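Local structure of Bm4233, isoform b (6ANY) at residues A[110-116]-A[130-136]. The protein is a venom allergen-like protein of the CAP superfamily from a filarial parasite, a vaccine candidate for lymphatic filariasis that probably binds sterols. Numbering follows the deposited sequence.
Sequences ELPKLYK and QGVLHFT
Glu-110, at the start of helix 110-114, reaches the first turn of helix 133-138 in the CAP domain. His-134 opens the family's HFTQ signature, and the pair is consistent with the His/Glu site of the central CAP cavity. Glu-110 OE1 accepts a hydrogen bond from Phe-135 N at 3.0 Å, from above the carboxylate plane, and a weak, bent one from His-134 N; the nearly straight first bond (168°) carries most of the hold on this buried residue. Beside it the packing is tight: Leu-111 CB sits over the Phe-135 ring, 3.6 Å from the centroid, a CH-pi contact. With CG anti to the backbone N (chi1 156°), Phe-135 turns its edge to one face of Tyr-115, a T-shaped pair with planes at 68°; water 1 lies over the opposite face. Val-132 CG1 fills in against Leu-114 CB and Tyr-115 CB. The other end is partly open to solvent. Lys-116 N donates to Gln-130 OE1 at 3.0 Å, and water 1 links Gln-130 NE2 to Lys-116 O; NE2 also binds Val-127 O, while Lys-116 NZ forms a salt bridge with Asp-126. Glu-110 OE2 meets the imidazole edge at His-134 ND1, a His-carboxylate hydrogen bond whose modelled 2.4 Å is doubtfully short.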
# COMPACT_ATOMS: atom_id res chain seq x y z
N GLU A 110 3.89 1.06 -10.60
CA GLU A 110 5.35 0.87 -10.63
C GLU A 110 5.77 -0.54 -11.00
O GLU A 110 6.86 -0.73 -11.60
CB GLU A 110 6.02 1.30 -9.31
CG GLU A 110 6.00 2.79 -9.10
CD GLU A 110 6.42 3.22 -7.73
OE1 GLU A 110 6.62 2.38 -6.84
OE2 GLU A 110 6.57 4.45 -7.53
N LEU A 111 4.91 -1.54 -10.70
CA LEU A 111 5.30 -2.91 -10.96
C LEU A 111 5.45 -3.19 -12.46
O LEU A 111 6.55 -3.62 -12.91
CB LEU A 111 4.37 -3.90 -10.29
CG LEU A 111 4.39 -5.34 -10.88
CD1 LEU A 111 5.69 -6.06 -10.53
CD2 LEU A 111 3.22 -6.15 -10.40
N PRO A 112 4.37 -2.97 -13.25
CA PRO A 112 4.47 -3.26 -14.69
C PRO A 112 5.32 -2.28 -15.44
O PRO A 112 6.00 -2.67 -16.38
CB PRO A 112 3.01 -3.21 -15.15
CG PRO A 112 2.31 -2.45 -14.11
CD PRO A 112 2.96 -2.79 -12.85
N LYS A 113 5.36 -1.03 -15.01
CA LYS A 113 6.13 0.04 -15.72
C LYS A 113 7.61 0.16 -15.36
O LYS A 113 8.37 0.46 -16.25
CB LYS A 113 5.52 1.41 -15.51
CG LYS A 113 4.05 1.50 -15.83
CD LYS A 113 3.66 0.96 -17.21
CE LYS A 113 3.49 2.04 -18.27
NZ LYS A 113 2.41 1.72 -19.25
N LEU A 114 8.00 -0.05 -14.10
CA LEU A 114 9.38 0.16 -13.65
C LEU A 114 10.10 -1.03 -12.98
O LEU A 114 11.32 -0.95 -12.73
CB LEU A 114 9.41 1.31 -12.69
CG LEU A 114 8.93 2.66 -13.25
CD1 LEU A 114 8.69 3.57 -12.08
CD2 LEU A 114 9.97 3.24 -14.20
N TYR A 115 9.39 -2.07 -12.61
CA TYR A 115 9.97 -3.18 -11.81
C TYR A 115 10.48 -4.29 -12.74
O TYR A 115 9.73 -5.01 -13.34
CB TYR A 115 8.95 -3.72 -10.82
CG TYR A 115 9.49 -4.74 -9.89
CD1 TYR A 115 9.50 -6.09 -10.21
CD2 TYR A 115 10.00 -4.36 -8.71
CE1 TYR A 115 9.99 -7.03 -9.33
CE2 TYR A 115 10.46 -5.30 -7.82
CZ TYR A 115 10.49 -6.63 -8.18
OH TYR A 115 10.96 -7.56 -7.31
N LYS A 116 11.79 -4.37 -12.87
CA LYS A 116 12.38 -5.35 -13.75
C LYS A 116 12.30 -6.74 -13.12
O LYS A 116 12.24 -6.90 -11.88
CB LYS A 116 13.87 -5.00 -14.04
CG LYS A 116 14.79 -5.44 -12.90
CD LYS A 116 16.25 -4.97 -13.08
CE LYS A 116 17.01 -5.29 -11.82
NZ LYS A 116 18.39 -4.81 -11.84
N GLN A 130 15.40 1.57 -8.90
CA GLN A 130 14.39 1.71 -9.93
C GLN A 130 13.15 2.60 -9.61
O GLN A 130 12.42 2.99 -10.53
CB GLN A 130 13.85 0.34 -10.31
CG GLN A 130 14.81 -0.61 -11.02
CD GLN A 130 14.19 -1.96 -11.12
OE1 GLN A 130 14.00 -2.47 -12.21
NE2 GLN A 130 13.77 -2.53 -9.98
N GLY A 131 12.90 2.94 -8.36
CA GLY A 131 11.70 3.78 -8.07
C GLY A 131 10.45 2.95 -8.08
O GLY A 131 9.45 3.30 -8.68
N VAL A 132 10.52 1.83 -7.38
CA VAL A 132 9.44 0.88 -7.28
C VAL A 132 9.04 0.78 -5.82
O VAL A 132 8.25 -0.12 -5.45
CB VAL A 132 9.88 -0.50 -7.80
CG1 VAL A 132 10.15 -0.41 -9.30
CG2 VAL A 132 11.11 -0.97 -7.04
N LEU A 133 9.55 1.70 -4.99
CA LEU A 133 9.35 1.67 -3.57
C LEU A 133 7.92 1.91 -3.11
O LEU A 133 7.57 1.43 -2.01
CB LEU A 133 10.31 2.63 -2.84
CG LEU A 133 11.79 2.12 -2.88
CD1 LEU A 133 12.77 3.06 -2.14
CD2 LEU A 133 11.93 0.68 -2.28
N HIS A 134 7.10 2.60 -3.92
CA HIS A 134 5.71 2.78 -3.55
C HIS A 134 4.99 1.42 -3.67
O HIS A 134 4.29 0.98 -2.78
CB HIS A 134 5.02 3.88 -4.36
CG HIS A 134 5.75 5.17 -4.36
ND1 HIS A 134 6.64 5.51 -5.36
CD2 HIS A 134 5.82 6.16 -3.44
CE1 HIS A 134 7.20 6.66 -5.06
NE2 HIS A 134 6.73 7.07 -3.89
N PHE A 135 5.21 0.77 -4.79
CA PHE A 135 4.69 -0.53 -5.08
C PHE A 135 5.21 -1.56 -4.03
O PHE A 135 4.45 -2.33 -3.52
CB PHE A 135 5.11 -0.98 -6.48
CG PHE A 135 5.12 -2.47 -6.64
CD1 PHE A 135 3.96 -3.17 -6.65
CD2 PHE A 135 6.32 -3.15 -6.78
CE1 PHE A 135 3.96 -4.57 -6.80
CE2 PHE A 135 6.35 -4.52 -6.87
CZ PHE A 135 5.17 -5.23 -6.86
N THR A 136 6.50 -1.54 -3.71
CA THR A 136 7.07 -2.54 -2.83
C THR A 136 6.48 -2.46 -1.43
O THR A 136 6.15 -3.49 -0.86
CB THR A 136 8.59 -2.54 -2.85
OG1 THR A 136 9.11 -1.24 -2.55
CG2 THR A 136 9.15 -3.06 -4.23
O HOH W 1 12.92 -5.35 -9.86